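Local coordinates for Lactamase_B domain-containing protein (Bacillus lehensis G1, PDB 7EV5) that probably acts as a zinc-dependent hydrolase of the metallo-beta-lactamase fold, a B3-type enzyme with structural resemblance to glyoxalase II, at residues 37-40 with 41-45; 78-81 with 82-85; 138-142 with 143-147; 151-154 with 155-158; 169-172 with 173-177. One frame throughout, in Å; residues are numbered along the deposited sequence.

Contact 1: 37-40 with 41-45; sequences ITWL and KREQL
Trp39 and Glu43, one helical turn apart, meet through a CH-pi contact: Glu43 CG stands over one indole face, 3.8 Å from the centroid of the five-membered ring of Trp39. With CG anti to the main-chain N of Trp39 (chi1 179°), the indole lies along the helix toward Glu43 and Leu45. Leu45 CD1 adds an apolar contact of 3.7 Å to Trp39 CZ3, and Leu40 CD2 packs more loosely on Leu45 CB. Among the polar contacts, Arg42 folds back at chi3 and brings NH1 to Thr38 OG1 at 3.1 Å, a weak, bent bond; Thr38 OG1 is better engaged by Glu34 O. Arg42 NH2 reaches the indole edge, with the two planes 74° apart. The backbone closes the helix in a Schellman motif, Gln44 turning to positive phi while Leu45 N bonds Leu40 O at 3.0 Å. In this beta-alpha-beta unit Leu40 and Leu45 are buried, whereas Arg42 is exposed and its weak bond probably adds little beside the backbone bonds and the packing on Trp39.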
loop_
_atom_site.group_PDB
_atom_site.type_symbol
_atom_site.label_atom_id
_atom_site.label_comp_id
_atom_site.label_asym_id
_atom_site.label_seq_id
_atom_site.Cartn_x
_atom_site.Cartn_y
_atom_site.Cartn_z
ATOM N N ILE A 37 -7.780 13.442 -5.843
ATOM C CA ILE A 37 -7.451 14.079 -7.121
ATOM C C ILE A 37 -7.399 15.594 -6.972
ATOM O O ILE A 37 -6.452 16.245 -7.435
ATOM C CB ILE A 37 -8.443 13.649 -8.219
ATOM C CG1 ILE A 37 -8.198 12.192 -8.617
ATOM C CG2 ILE A 37 -8.318 14.554 -9.449
ATOM C CD1 ILE A 37 -9.377 11.560 -9.335
ATOM N N THR A 38 -8.411 16.179 -6.319
ATOM C CA THR A 38 -8.427 17.633 -6.171
ATOM C C THR A 38 -7.294 18.123 -5.280
ATOM O O THR A 38 -6.750 19.203 -5.528
ATOM C CB THR A 38 -9.792 18.153 -5.701
ATOM O OG1 THR A 38 -10.121 17.594 -4.426
ATOM C CG2 THR A 38 -10.889 17.818 -6.715
ATOM N N TRP A 39 -6.905 17.351 -4.253
ATOM C CA TRP A 39 -5.749 17.744 -3.449
ATOM C C TRP A 39 -4.483 17.782 -4.293
ATOM O O TRP A 39 -3.713 18.749 -4.236
ATOM C CB TRP A 39 -5.559 16.815 -2.250
ATOM C CG TRP A 39 -4.357 17.181 -1.409
ATOM C CD1 TRP A 39 -4.301 18.150 -0.462
ATOM C CD2 TRP A 39 -3.046 16.601 -1.466
ATOM N NE1 TRP A 39 -3.045 18.204 0.092
ATOM C CE2 TRP A 39 -2.253 17.264 -0.513
ATOM C CE3 TRP A 39 -2.466 15.583 -2.228
ATOM C CZ2 TRP A 39 -0.914 16.942 -0.296
ATOM C CZ3 TRP A 39 -1.133 15.264 -2.010
ATOM C CH2 TRP A 39 -0.375 15.941 -1.052
ATOM N N LEU A 40 -4.251 16.732 -5.086
ATOM C CA LEU A 40 -3.079 16.709 -5.955
ATOM C C LEU A 40 -3.058 17.921 -6.877
ATOM O O LEU A 40 -2.003 18.531 -7.094
ATOM C CB LEU A 40 -3.070 15.420 -6.782
ATOM C CG LEU A 40 -2.777 14.131 -6.010
ATOM C CD1 LEU A 40 -3.287 12.943 -6.792
ATOM C CD2 LEU A 40 -1.284 14.007 -5.723
ATOM N N LYS A 41 -4.215 18.282 -7.422
ATOM C CA LYS A 41 -4.284 19.416 -8.342
ATOM C C LYS A 41 -4.100 20.744 -7.618
ATOM O O LYS A 41 -3.422 21.642 -8.131
ATOM C CB LYS A 41 -5.595 19.378 -9.121
ATOM C CG LYS A 41 -5.674 18.186 -10.052
ATOM C CD LYS A 41 -6.790 18.312 -11.061
ATOM C CE LYS A 41 -6.613 17.307 -12.188
ATOM N NZ LYS A 41 -5.501 17.671 -13.110
ATOM N N ARG A 42 -4.691 20.897 -6.431
ATOM C CA ARG A 42 -4.484 22.126 -5.670
ATOM C C ARG A 42 -3.011 22.328 -5.343
ATOM O O ARG A 42 -2.512 23.460 -5.349
ATOM C CB ARG A 42 -5.315 22.106 -4.386
ATOM C CG ARG A 42 -6.805 22.265 -4.618
ATOM C CD ARG A 42 -7.570 22.529 -3.333
ATOM N NE ARG A 42 -7.313 21.533 -2.294
ATOM C CZ ARG A 42 -7.993 20.396 -2.156
ATOM N NH1 ARG A 42 -8.976 20.091 -2.995
ATOM N NH2 ARG A 42 -7.686 19.564 -1.168
ATOM N N GLU A 43 -2.302 21.241 -5.046
ATOM C CA GLU A 43 -0.886 21.289 -4.704
ATOM C C GLU A 43 0.009 21.324 -5.930
ATOM O O GLU A 43 1.233 21.393 -5.778
ATOM C CB GLU A 43 -0.521 20.098 -3.814
ATOM C CG GLU A 43 -1.270 20.078 -2.497
ATOM C CD GLU A 43 -1.066 21.347 -1.699
ATOM O OE1 GLU A 43 0.100 21.732 -1.481
ATOM O OE2 GLU A 43 -2.075 21.957 -1.291
ATOM N N GLN A 44 -0.573 21.276 -7.127
ATOM C CA GLN A 44 0.185 21.320 -8.375
ATOM C C GLN A 44 1.222 20.199 -8.437
ATOM O O GLN A 44 2.345 20.389 -8.907
ATOM C CB GLN A 44 0.797 22.706 -8.611
ATOM C CG GLN A 44 -0.214 23.835 -8.385
ATOM C CD GLN A 44 0.235 25.174 -8.951
ATOM O OE1 GLN A 44 0.620 25.276 -10.116
ATOM N NE2 GLN A 44 0.175 26.209 -8.126
ATOM N N LEU A 45 0.841 19.021 -7.940
ATOM C CA LEU A 45 1.699 17.845 -7.980
ATOM C C LEU A 45 1.398 17.034 -9.233
ATOM O O LEU A 45 0.240 16.889 -9.632
ATOM C CB LEU A 45 1.467 16.980 -6.737
ATOM C CG LEU A 45 2.010 17.543 -5.419
ATOM C CD1 LEU A 45 1.461 16.807 -4.196
ATOM C CD2 LEU A 45 3.537 17.528 -5.401
#

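Contact 2: 78-81 with 82-85; sequences TKER and HWLE
Glu80 O accepts the shortest direct polar bond here, from Trp83 N at 2.8 Å. This short turn brings the two side chains together. Glu80 CG sits over the six-membered ring of Trp83, 3.7 Å from its centroid, and the extended chain beyond it lays the carboxylate almost flat on the indole, the planes only 10° apart. Both oxygens have further partners: OE2 is held by Ser132 OG and Gly134 N, and OE1 by Ala55 N, which fixes the rotation of the buried carboxylate. On the outer side, Arg81 and His82 run alongside each other. Arg81 CG lies over the imidazole of His82, 4.2 Å from the ring centroid, while His82 NE2 lies over one face of the Arg81 guanidinium, near its rim; with the planes 51° apart this is not a parallel stack. One water links Lys79 O to His82 N, and a second takes a bond from Glu85 N at 3.0 Å while donating to Arg81 O and Glu85 OE1. Glu80 also touches His54, and Trp83 approaches His56, both ligands of the first zinc. The placement is consistent with a second-shell role around the dinuclear zinc site of the metallo-beta-lactamase fold.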
loop_
_atom_site.group_PDB
_atom_site.type_symbol
_atom_site.label_atom_id
_atom_site.label_comp_id
_atom_site.label_asym_id
_atom_site.label_seq_id
_atom_site.Cartn_x
_atom_site.Cartn_y
_atom_site.Cartn_z
ATOM N N THR A 78 1.826 -9.799 -9.157
ATOM C CA THR A 78 1.139 -10.735 -10.047
ATOM C C THR A 78 0.223 -11.700 -9.298
ATOM O O THR A 78 -0.784 -12.157 -9.858
ATOM C CB THR A 78 2.169 -11.488 -10.903
ATOM O OG1 THR A 78 1.502 -12.107 -12.011
ATOM C CG2 THR A 78 2.912 -12.552 -10.099
ATOM N N LYS A 79 0.528 -12.017 -8.037
ATOM C CA LYS A 79 -0.319 -12.969 -7.333
ATOM C C LYS A 79 -1.728 -12.437 -7.103
ATOM O O LYS A 79 -2.641 -13.234 -6.863
ATOM C CB LYS A 79 0.324 -13.401 -6.021
ATOM C CG LYS A 79 1.441 -14.415 -6.199
ATOM C CD LYS A 79 2.285 -14.513 -4.935
ATOM C CE LYS A 79 3.476 -15.442 -5.117
ATOM N NZ LYS A 79 3.059 -16.738 -5.728
ATOM N N GLU A 80 -1.928 -11.119 -7.181
ATOM C CA GLU A 80 -3.250 -10.520 -7.027
ATOM C C GLU A 80 -3.755 -9.862 -8.308
ATOM O O GLU A 80 -4.687 -9.060 -8.260
ATOM C CB GLU A 80 -3.261 -9.540 -5.848
ATOM C CG GLU A 80 -3.141 -10.263 -4.510
ATOM C CD GLU A 80 -2.983 -9.324 -3.330
ATOM O OE1 GLU A 80 -3.321 -8.134 -3.452
ATOM O OE2 GLU A 80 -2.515 -9.783 -2.276
ATOM N N ARG A 81 -3.181 -10.220 -9.461
ATOM C CA ARG A 81 -3.534 -9.547 -10.710
ATOM C C ARG A 81 -5.013 -9.674 -11.055
ATOM O O ARG A 81 -5.580 -8.760 -11.663
ATOM C CB ARG A 81 -2.657 -10.066 -11.855
ATOM C CG ARG A 81 -2.893 -11.523 -12.272
ATOM C CD ARG A 81 -2.004 -11.887 -13.485
ATOM N NE ARG A 81 -2.009 -13.315 -13.795
ATOM C CZ ARG A 81 -2.794 -13.894 -14.695
ATOM N NH1 ARG A 81 -3.675 -13.176 -15.386
ATOM N NH2 ARG A 81 -2.702 -15.204 -14.890
ATOM N N HIS A 82 -5.655 -10.784 -10.678
ATOM C CA HIS A 82 -7.078 -10.951 -10.937
ATOM C C HIS A 82 -7.957 -10.211 -9.942
ATOM O O HIS A 82 -9.168 -10.111 -10.168
ATOM C CB HIS A 82 -7.464 -12.433 -10.868
ATOM C CG HIS A 82 -6.779 -13.290 -11.885
ATOM N ND1 HIS A 82 -6.901 -13.077 -13.242
ATOM C CD2 HIS A 82 -5.964 -14.361 -11.742
ATOM C CE1 HIS A 82 -6.191 -13.982 -13.890
ATOM N NE2 HIS A 82 -5.615 -14.774 -13.005
ATOM N N TRP A 83 -7.391 -9.704 -8.848
ATOM C CA TRP A 83 -8.221 -9.159 -7.780
ATOM C C TRP A 83 -8.803 -7.794 -8.116
ATOM O O TRP A 83 -9.856 -7.433 -7.582
ATOM C CB TRP A 83 -7.405 -9.028 -6.496
ATOM C CG TRP A 83 -7.108 -10.330 -5.825
ATOM C CD1 TRP A 83 -7.046 -11.566 -6.401
ATOM C CD2 TRP A 83 -6.816 -10.513 -4.445
ATOM N NE1 TRP A 83 -6.734 -12.517 -5.454
ATOM C CE2 TRP A 83 -6.599 -11.896 -4.239
ATOM C CE3 TRP A 83 -6.732 -9.646 -3.360
ATOM C CZ2 TRP A 83 -6.289 -12.425 -2.979
ATOM C CZ3 TRP A 83 -6.427 -10.175 -2.110
ATOM C CH2 TRP A 83 -6.209 -11.555 -1.937
ATOM N N LEU A 84 -8.140 -7.009 -8.971
ATOM C CA LEU A 84 -8.608 -5.653 -9.237
ATOM C C LEU A 84 -10.009 -5.662 -9.832
ATOM O O LEU A 84 -10.854 -4.836 -9.470
ATOM C CB LEU A 84 -7.648 -4.953 -10.199
ATOM C CG LEU A 84 -6.271 -4.610 -9.632
ATOM C CD1 LEU A 84 -5.453 -3.944 -10.732
ATOM C CD2 LEU A 84 -6.346 -3.723 -8.391
ATOM N N GLU A 85 -10.268 -6.591 -10.741
ATOM C CA GLU A 85 -11.490 -6.582 -11.525
ATOM C C GLU A 85 -12.515 -7.587 -11.039
ATOM O O GLU A 85 -13.591 -7.687 -11.637
ATOM C CB GLU A 85 -11.152 -6.875 -12.988
ATOM C CG GLU A 85 -10.342 -5.784 -13.657
ATOM C CD GLU A 85 -9.705 -6.253 -14.940
ATOM O OE1 GLU A 85 -8.695 -6.974 -14.867
ATOM O OE2 GLU A 85 -10.227 -5.911 -16.022
HETATM O O HOH W 1 -4.795 -13.056 -8.915
HETATM O O HOH W 2 -8.018 -7.758 -12.308
#

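Contact 3: 138-142 with 143-147; sequences YYYQK and EAVLF
Tyr139 and Leu146 pair on one face of this beta hairpin, Leu146 CD1 resting 3.7 Å from Tyr139 CB. The opposite face carries Tyr138, Tyr140, Val145 and Phe147. There Val145 CG1 comes to the edge of the Tyr140 ring, 3.9 Å from CD2, while Val145 CG2 lies over a face of Phe147, and Phe147 CE2 in turn approaches Tyr140 CB with its edge. Phe147 also stacks on Phe27 and meets Tyr15, which carries this face into the interior between the two sheets.

The strands are joined by antiparallel backbone bonds, among them Phe147 N to Tyr138 O at 2.8 Å and Tyr140 N to Val145 O at 2.9 Å, the latter nearly in line with the carbonyl. At the tip, Gln141 to Ala144 form a type I turn closed by Ala144 N to Gln141 O at 3.0 Å; Ala144, with positive phi, and Val145 both face Tyr140, a G1 beta bulge. Beyond it, Glu143 CG leans on Tyr140 CE2 at 3.6 Å. The bend at chi2 (-66°) turns its carboxylate toward Lys142. The resulting salt bridge is long, 3.9 Å from Lys142 NZ to Glu143 OE2, and one water bonds both ends. This water supplements the long direct pairing, whose attraction is probably modest, at the polar tip of a hairpin whose strands are mostly buried.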
loop_
_atom_site.group_PDB
_atom_site.type_symbol
_atom_site.label_atom_id
_atom_site.label_comp_id
_atom_site.label_asym_id
_atom_site.label_seq_id
_atom_site.Cartn_x
_atom_site.Cartn_y
_atom_site.Cartn_z
ATOM N N TYR A 138 7.090 -1.228 0.029
ATOM C CA TYR A 138 7.980 -0.373 -0.749
ATOM C C TYR A 138 8.798 0.475 0.220
ATOM O O TYR A 138 8.247 1.334 0.917
ATOM C CB TYR A 138 7.170 0.542 -1.659
ATOM C CG TYR A 138 6.211 -0.151 -2.617
ATOM C CD1 TYR A 138 6.639 -0.576 -3.865
ATOM C CD2 TYR A 138 4.874 -0.357 -2.278
ATOM C CE1 TYR A 138 5.779 -1.181 -4.755
ATOM C CE2 TYR A 138 3.993 -0.952 -3.171
ATOM C CZ TYR A 138 4.462 -1.365 -4.408
ATOM O OH TYR A 138 3.616 -1.961 -5.308
ATOM N N TYR A 139 10.104 0.239 0.268
ATOM C CA TYR A 139 10.996 0.964 1.167
ATOM C C TYR A 139 11.668 2.098 0.403
ATOM O O TYR A 139 12.350 1.865 -0.600
ATOM C CB TYR A 139 12.039 0.008 1.739
ATOM C CG TYR A 139 13.110 0.651 2.590
ATOM C CD1 TYR A 139 12.782 1.441 3.678
ATOM C CD2 TYR A 139 14.453 0.425 2.326
ATOM C CE1 TYR A 139 13.770 2.026 4.469
ATOM C CE2 TYR A 139 15.440 0.995 3.107
ATOM C CZ TYR A 139 15.092 1.792 4.178
ATOM O OH TYR A 139 16.081 2.355 4.954
ATOM N N TYR A 140 11.459 3.328 0.873
ATOM C CA TYR A 140 12.057 4.529 0.294
ATOM C C TYR A 140 13.181 4.972 1.223
ATOM O O TYR A 140 12.936 5.621 2.243
ATOM C CB TYR A 140 10.982 5.605 0.201
ATOM C CG TYR A 140 11.387 6.878 -0.495
ATOM C CD1 TYR A 140 11.860 6.863 -1.801
ATOM C CD2 TYR A 140 11.271 8.111 0.154
ATOM C CE1 TYR A 140 12.202 8.043 -2.449
ATOM C CE2 TYR A 140 11.620 9.294 -0.486
ATOM C CZ TYR A 140 12.084 9.245 -1.787
ATOM O OH TYR A 140 12.432 10.409 -2.441
ATOM N N GLN A 141 14.422 4.632 0.866
ATOM C CA GLN A 141 15.536 4.882 1.779
ATOM C C GLN A 141 15.786 6.377 1.973
ATOM O O GLN A 141 16.116 6.813 3.085
ATOM C CB GLN A 141 16.796 4.157 1.291
ATOM C CG GLN A 141 17.980 4.306 2.234
ATOM C CD GLN A 141 18.947 3.144 2.159
ATOM O OE1 GLN A 141 18.844 2.287 1.281
ATOM N NE2 GLN A 141 19.903 3.109 3.085
ATOM N N LYS A 142 15.584 7.182 0.921
ATOM C CA LYS A 142 15.977 8.594 0.961
ATOM C C LYS A 142 15.333 9.338 2.128
ATOM O O LYS A 142 15.989 10.149 2.793
ATOM C CB LYS A 142 15.650 9.276 -0.367
ATOM C CG LYS A 142 16.071 10.739 -0.448
ATOM C CD LYS A 142 15.661 11.346 -1.783
ATOM C CE LYS A 142 16.479 12.585 -2.120
ATOM N NZ LYS A 142 16.213 13.709 -1.187
ATOM N N GLU A 143 14.052 9.096 2.388
ATOM C CA GLU A 143 13.375 9.704 3.525
ATOM C C GLU A 143 13.013 8.692 4.597
ATOM O O GLU A 143 12.228 9.009 5.492
ATOM C CB GLU A 143 12.150 10.514 3.091
ATOM C CG GLU A 143 12.455 11.658 2.118
ATOM C CD GLU A 143 13.302 12.765 2.728
ATOM O OE1 GLU A 143 13.278 12.928 3.962
ATOM O OE2 GLU A 143 13.988 13.478 1.963
ATOM N N ALA A 144 13.571 7.484 4.526
ATOM C CA ALA A 144 13.454 6.488 5.589
ATOM C C ALA A 144 11.996 6.189 5.941
ATOM O O ALA A 144 11.575 6.282 7.096
ATOM C CB ALA A 144 14.258 6.903 6.826
ATOM N N VAL A 145 11.222 5.819 4.925
ATOM C CA VAL A 145 9.812 5.506 5.098
ATOM C C VAL A 145 9.495 4.228 4.334
ATOM O O VAL A 145 9.993 4.016 3.222
ATOM C CB VAL A 145 8.895 6.680 4.672
ATOM C CG1 VAL A 145 9.226 7.163 3.280
ATOM C CG2 VAL A 145 7.425 6.295 4.773
ATOM N N LEU A 146 8.670 3.380 4.941
ATOM C CA LEU A 146 8.282 2.090 4.389
ATOM C C LEU A 146 6.775 2.099 4.174
ATOM O O LEU A 146 6.006 2.232 5.133
ATOM C CB LEU A 146 8.663 0.969 5.360
ATOM C CG LEU A 146 8.238 -0.450 4.960
ATOM C CD1 LEU A 146 9.092 -0.979 3.826
ATOM C CD2 LEU A 146 8.325 -1.362 6.189
ATOM N N PHE A 147 6.350 1.934 2.924
ATOM C CA PHE A 147 4.926 1.838 2.605
ATOM C C PHE A 147 4.609 0.350 2.554
ATOM O O PHE A 147 4.784 -0.299 1.528
ATOM C CB PHE A 147 4.630 2.569 1.302
ATOM C CG PHE A 147 5.059 4.010 1.333
ATOM C CD1 PHE A 147 4.237 4.969 1.895
ATOM C CD2 PHE A 147 6.297 4.396 0.836
ATOM C CE1 PHE A 147 4.614 6.287 1.944
ATOM C CE2 PHE A 147 6.693 5.726 0.889
ATOM C CZ PHE A 147 5.857 6.676 1.444
HETATM O O HOH W 3 13.479 14.279 -0.543
#

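Contact 4: 151-154 with 155-158; sequences VLFQ and QSIG
Phe153 can be followed outward across its partner strand, beginning with CB, which lies 3.5 Å from Ser156 OG. With CG anti to the carbonyl carbon (chi1 -54°), the ring runs along the strand toward Gly158. CG of Phe153 follows at 3.9 Å from Ser156 OG, and CD2 comes closer, 3.4 Å from the same OG, which lies near the ring plane at the edge. Farther out, CE2 of Phe153 is 3.6 Å from Ile157 O, again at the edge, and equally near Gly158 CA, which approaches obliquely. On the other face of the hairpin Leu152 CD1 makes a loose apolar contact with Ile157 CG2 at 4.2 Å. The backbone is pinned by two bonds, Phe153 N to Ser156 O at 2.9 Å and Gly158 N to Val151 O at 3.0 Å. At the turn a water bridges Gln154 O and Ser156 OG, and Glu200 OE1 receives Gln155 N. Phe153 also lies about 4 Å, between side chains, from Asp150, which binds both zinc ions, and from His191, a ligand of the second. This short beta hairpin follows the zinc-bridging Asp150 and places Phe153 beside the dinuclear zinc site of the metallo-beta-lactamase fold.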
loop_
_atom_site.group_PDB
_atom_site.type_symbol
_atom_site.label_atom_id
_atom_site.label_comp_id
_atom_site.label_asym_id
_atom_site.label_seq_id
_atom_site.Cartn_x
_atom_site.Cartn_y
_atom_site.Cartn_z
ATOM N N VAL A 151 0.563 -5.106 6.662
ATOM C CA VAL A 151 1.354 -6.104 7.374
ATOM C C VAL A 151 1.497 -5.739 8.848
ATOM O O VAL A 151 1.257 -6.565 9.740
ATOM C CB VAL A 151 2.719 -6.254 6.680
ATOM C CG1 VAL A 151 3.642 -7.122 7.501
ATOM C CG2 VAL A 151 2.532 -6.849 5.286
ATOM N N LEU A 152 1.896 -4.499 9.120
ATOM C CA LEU A 152 2.288 -4.049 10.451
ATOM C C LEU A 152 1.642 -2.699 10.703
ATOM O O LEU A 152 1.808 -1.773 9.904
ATOM C CB LEU A 152 3.814 -3.909 10.535
ATOM C CG LEU A 152 4.407 -3.348 11.828
ATOM C CD1 LEU A 152 4.086 -4.251 13.019
ATOM C CD2 LEU A 152 5.903 -3.127 11.694
ATOM N N PHE A 153 0.910 -2.579 11.807
ATOM C CA PHE A 153 0.291 -1.318 12.179
ATOM C C PHE A 153 0.890 -0.852 13.493
ATOM O O PHE A 153 1.640 -1.572 14.154
ATOM C CB PHE A 153 -1.217 -1.488 12.385
ATOM C CG PHE A 153 -1.934 -2.109 11.215
ATOM C CD1 PHE A 153 -1.966 -1.475 9.977
ATOM C CD2 PHE A 153 -2.612 -3.312 11.358
ATOM C CE1 PHE A 153 -2.654 -2.044 8.901
ATOM C CE2 PHE A 153 -3.298 -3.885 10.289
ATOM C CZ PHE A 153 -3.316 -3.252 9.052
ATOM N N GLN A 154 0.551 0.374 13.876
ATOM C CA GLN A 154 0.859 0.837 15.220
ATOM C C GLN A 154 0.039 0.017 16.207
ATOM O O GLN A 154 -1.192 0.076 16.201
ATOM C CB GLN A 154 0.511 2.316 15.339
ATOM C CG GLN A 154 0.938 2.932 16.655
ATOM C CD GLN A 154 0.348 4.307 16.846
ATOM O OE1 GLN A 154 -0.871 4.461 16.968
ATOM N NE2 GLN A 154 1.205 5.323 16.844
ATOM N N GLN A 155 0.719 -0.789 17.023
ATOM C CA GLN A 155 0.126 -1.602 18.089
ATOM C C GLN A 155 -0.641 -2.839 17.622
ATOM O O GLN A 155 -1.256 -3.515 18.457
ATOM C CB GLN A 155 -0.745 -0.785 19.057
ATOM C CG GLN A 155 0.033 0.140 19.971
ATOM C CD GLN A 155 0.880 -0.629 20.960
ATOM O OE1 GLN A 155 2.108 -0.566 20.923
ATOM N NE2 GLN A 155 0.227 -1.369 21.846
ATOM N N SER A 156 -0.626 -3.176 16.336
ATOM C CA SER A 156 -1.274 -4.406 15.894
ATOM C C SER A 156 -0.615 -4.859 14.600
ATOM O O SER A 156 0.317 -4.226 14.102
ATOM C CB SER A 156 -2.795 -4.260 15.736
ATOM O OG SER A 156 -3.147 -3.384 14.679
ATOM N N ILE A 157 -1.102 -5.982 14.071
ATOM C CA ILE A 157 -0.612 -6.536 12.817
ATOM C C ILE A 157 -1.804 -6.851 11.920
ATOM O O ILE A 157 -2.959 -6.848 12.350
ATOM C CB ILE A 157 0.297 -7.770 13.012
ATOM C CG1 ILE A 157 -0.476 -8.929 13.648
ATOM C CG2 ILE A 157 1.512 -7.410 13.854
ATOM C CD1 ILE A 157 0.367 -10.189 13.790
ATOM N N GLY A 158 -1.512 -7.113 10.648
ATOM C CA GLY A 158 -2.579 -7.353 9.697
ATOM C C GLY A 158 -3.431 -8.558 10.048
ATOM O O GLY A 158 -2.950 -9.576 10.560
HETATM O O HOH W 4 -3.509 -0.864 15.268
#

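Contact 5: 169-172 with 173-177; sequences LLLA and SIHNK
Helix 167-178, which packs against the short hairpin that follows the zinc ligand Asp150, provides this one-turn contact between residues 169-172 and 173-177. Leu170 and Ile174 make up the side turned to the hairpin: Leu170 CG lies 4.0 Å from Ile174 CD1, and both side chains also bear on Val151 and Ile157. Leu170 has its CG anti to the backbone nitrogen (chi1 -179°), which brings its end round toward Ile174. Bonds from i to i+4 run through the segment, such as Ser173 N to Leu169 O at 2.9 Å and His175 N to Leu171 O at the same length, although a wider pi-type turn is present at 173-177. Ser173 OG bonds Pro129 O in the loop ahead of His131, a first-zinc ligand, and Lys177 NZ bonds His127 O at the end of strand 121-127. The solvent side carries smaller contacts. His175 CD2 comes within 3.3 Å of Leu171 O, and Asn176 ND2 ends 3.8 Å from Ala172 CB.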
loop_
_atom_site.group_PDB
_atom_site.type_symbol
_atom_site.label_atom_id
_atom_site.label_comp_id
_atom_site.label_asym_id
_atom_site.label_seq_id
_atom_site.Cartn_x
_atom_site.Cartn_y
_atom_site.Cartn_z
ATOM N N LEU A 169 2.809 -17.004 7.852
ATOM C CA LEU A 169 3.543 -16.269 6.837
ATOM C C LEU A 169 3.665 -14.797 7.212
ATOM O O LEU A 169 4.718 -14.184 7.005
ATOM C CB LEU A 169 2.812 -16.438 5.505
ATOM C CG LEU A 169 3.489 -16.010 4.218
ATOM C CD1 LEU A 169 4.880 -16.606 4.135
ATOM C CD2 LEU A 169 2.642 -16.474 3.048
ATOM N N LEU A 170 2.596 -14.216 7.777
ATOM C CA LEU A 170 2.651 -12.816 8.179
ATOM C C LEU A 170 3.752 -12.580 9.206
ATOM O O LEU A 170 4.518 -11.618 9.097
ATOM C CB LEU A 170 1.301 -12.374 8.738
ATOM C CG LEU A 170 1.319 -10.905 9.156
ATOM C CD1 LEU A 170 1.536 -10.051 7.919
ATOM C CD2 LEU A 170 0.016 -10.540 9.814
ATOM N N LEU A 171 3.862 -13.461 10.202
ATOM C CA LEU A 171 4.880 -13.254 11.228
ATOM C C LEU A 171 6.287 -13.382 10.661
ATOM O O LEU A 171 7.198 -12.657 11.079
ATOM C CB LEU A 171 4.668 -14.214 12.396
ATOM C CG LEU A 171 3.567 -13.762 13.352
ATOM C CD1 LEU A 171 3.311 -14.812 14.379
ATOM C CD2 LEU A 171 3.930 -12.436 14.016
ATOM N N ALA A 172 6.487 -14.292 9.710
ATOM C CA ALA A 172 7.780 -14.376 9.044
ATOM C C ALA A 172 8.073 -13.120 8.237
ATOM O O ALA A 172 9.198 -12.617 8.258
ATOM C CB ALA A 172 7.842 -15.618 8.162
ATOM N N SER A 173 7.087 -12.616 7.486
ATOM C CA SER A 173 7.298 -11.348 6.788
ATOM C C SER A 173 7.737 -10.253 7.746
ATOM O O SER A 173 8.672 -9.497 7.453
ATOM C CB SER A 173 6.038 -10.902 6.036
ATOM O OG SER A 173 5.757 -11.779 4.971
ATOM N N ILE A 174 7.080 -10.158 8.900
ATOM C CA ILE A 174 7.402 -9.106 9.857
ATOM C C ILE A 174 8.811 -9.288 10.412
ATOM O O ILE A 174 9.641 -8.377 10.353
ATOM C CB ILE A 174 6.338 -9.036 10.964
ATOM C CG1 ILE A 174 5.016 -8.539 10.380
ATOM C CG2 ILE A 174 6.799 -8.120 12.099
ATOM C CD1 ILE A 174 3.848 -8.659 11.329
ATOM N N HIS A 175 9.104 -10.468 10.957
ATOM C CA HIS A 175 10.394 -10.667 11.609
ATOM C C HIS A 175 11.547 -10.701 10.612
ATOM O O HIS A 175 12.629 -10.175 10.902
ATOM C CB HIS A 175 10.367 -11.951 12.430
ATOM C CG HIS A 175 9.572 -11.836 13.690
ATOM N ND1 HIS A 175 9.906 -10.959 14.701
ATOM C CD2 HIS A 175 8.452 -12.473 14.101
ATOM C CE1 HIS A 175 9.032 -11.071 15.684
ATOM N NE2 HIS A 175 8.143 -11.989 15.349
ATOM N N ASN A 176 11.348 -11.325 9.446
ATOM C CA ASN A 176 12.457 -11.574 8.531
ATOM C C ASN A 176 12.672 -10.466 7.513
ATOM O O ASN A 176 13.791 -10.325 7.007
ATOM C CB ASN A 176 12.281 -12.907 7.793
ATOM C CG ASN A 176 12.201 -14.093 8.736
ATOM O OD1 ASN A 176 12.672 -14.034 9.868
ATOM N ND2 ASN A 176 11.566 -15.172 8.276
ATOM N N LYS A 177 11.644 -9.686 7.195
ATOM C CA LYS A 177 11.760 -8.692 6.137
ATOM C C LYS A 177 11.528 -7.260 6.592
ATOM O O LYS A 177 12.176 -6.350 6.072
ATOM C CB LYS A 177 10.792 -9.043 5.004
ATOM C CG LYS A 177 11.069 -10.435 4.429
ATOM C CD LYS A 177 10.094 -10.798 3.348
ATOM C CE LYS A 177 10.444 -12.164 2.785
ATOM N NZ LYS A 177 9.383 -12.659 1.864
#

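From the N terminus, contact 1 closes the end of helix 33-42 in a beta-alpha-beta unit of the first sheet. Contact 2 follows strand 74-77 and turns the chain beside the zinc site. Contact 3 is the tip of the hairpin 136-140 and 145-149 in the second sheet; contact 4, a smaller hairpin, adjoins it in sequence just past Asp150. Contact 5, on helix 167-178, is the next element after it. All five lie in series, none nesting or crossing. Contacts 4 and 5 alone touch, with Val151 and Ile157 packed on Leu170 and Ile174, while contact 1 lies far off, about 36 Å between centres from contact 5.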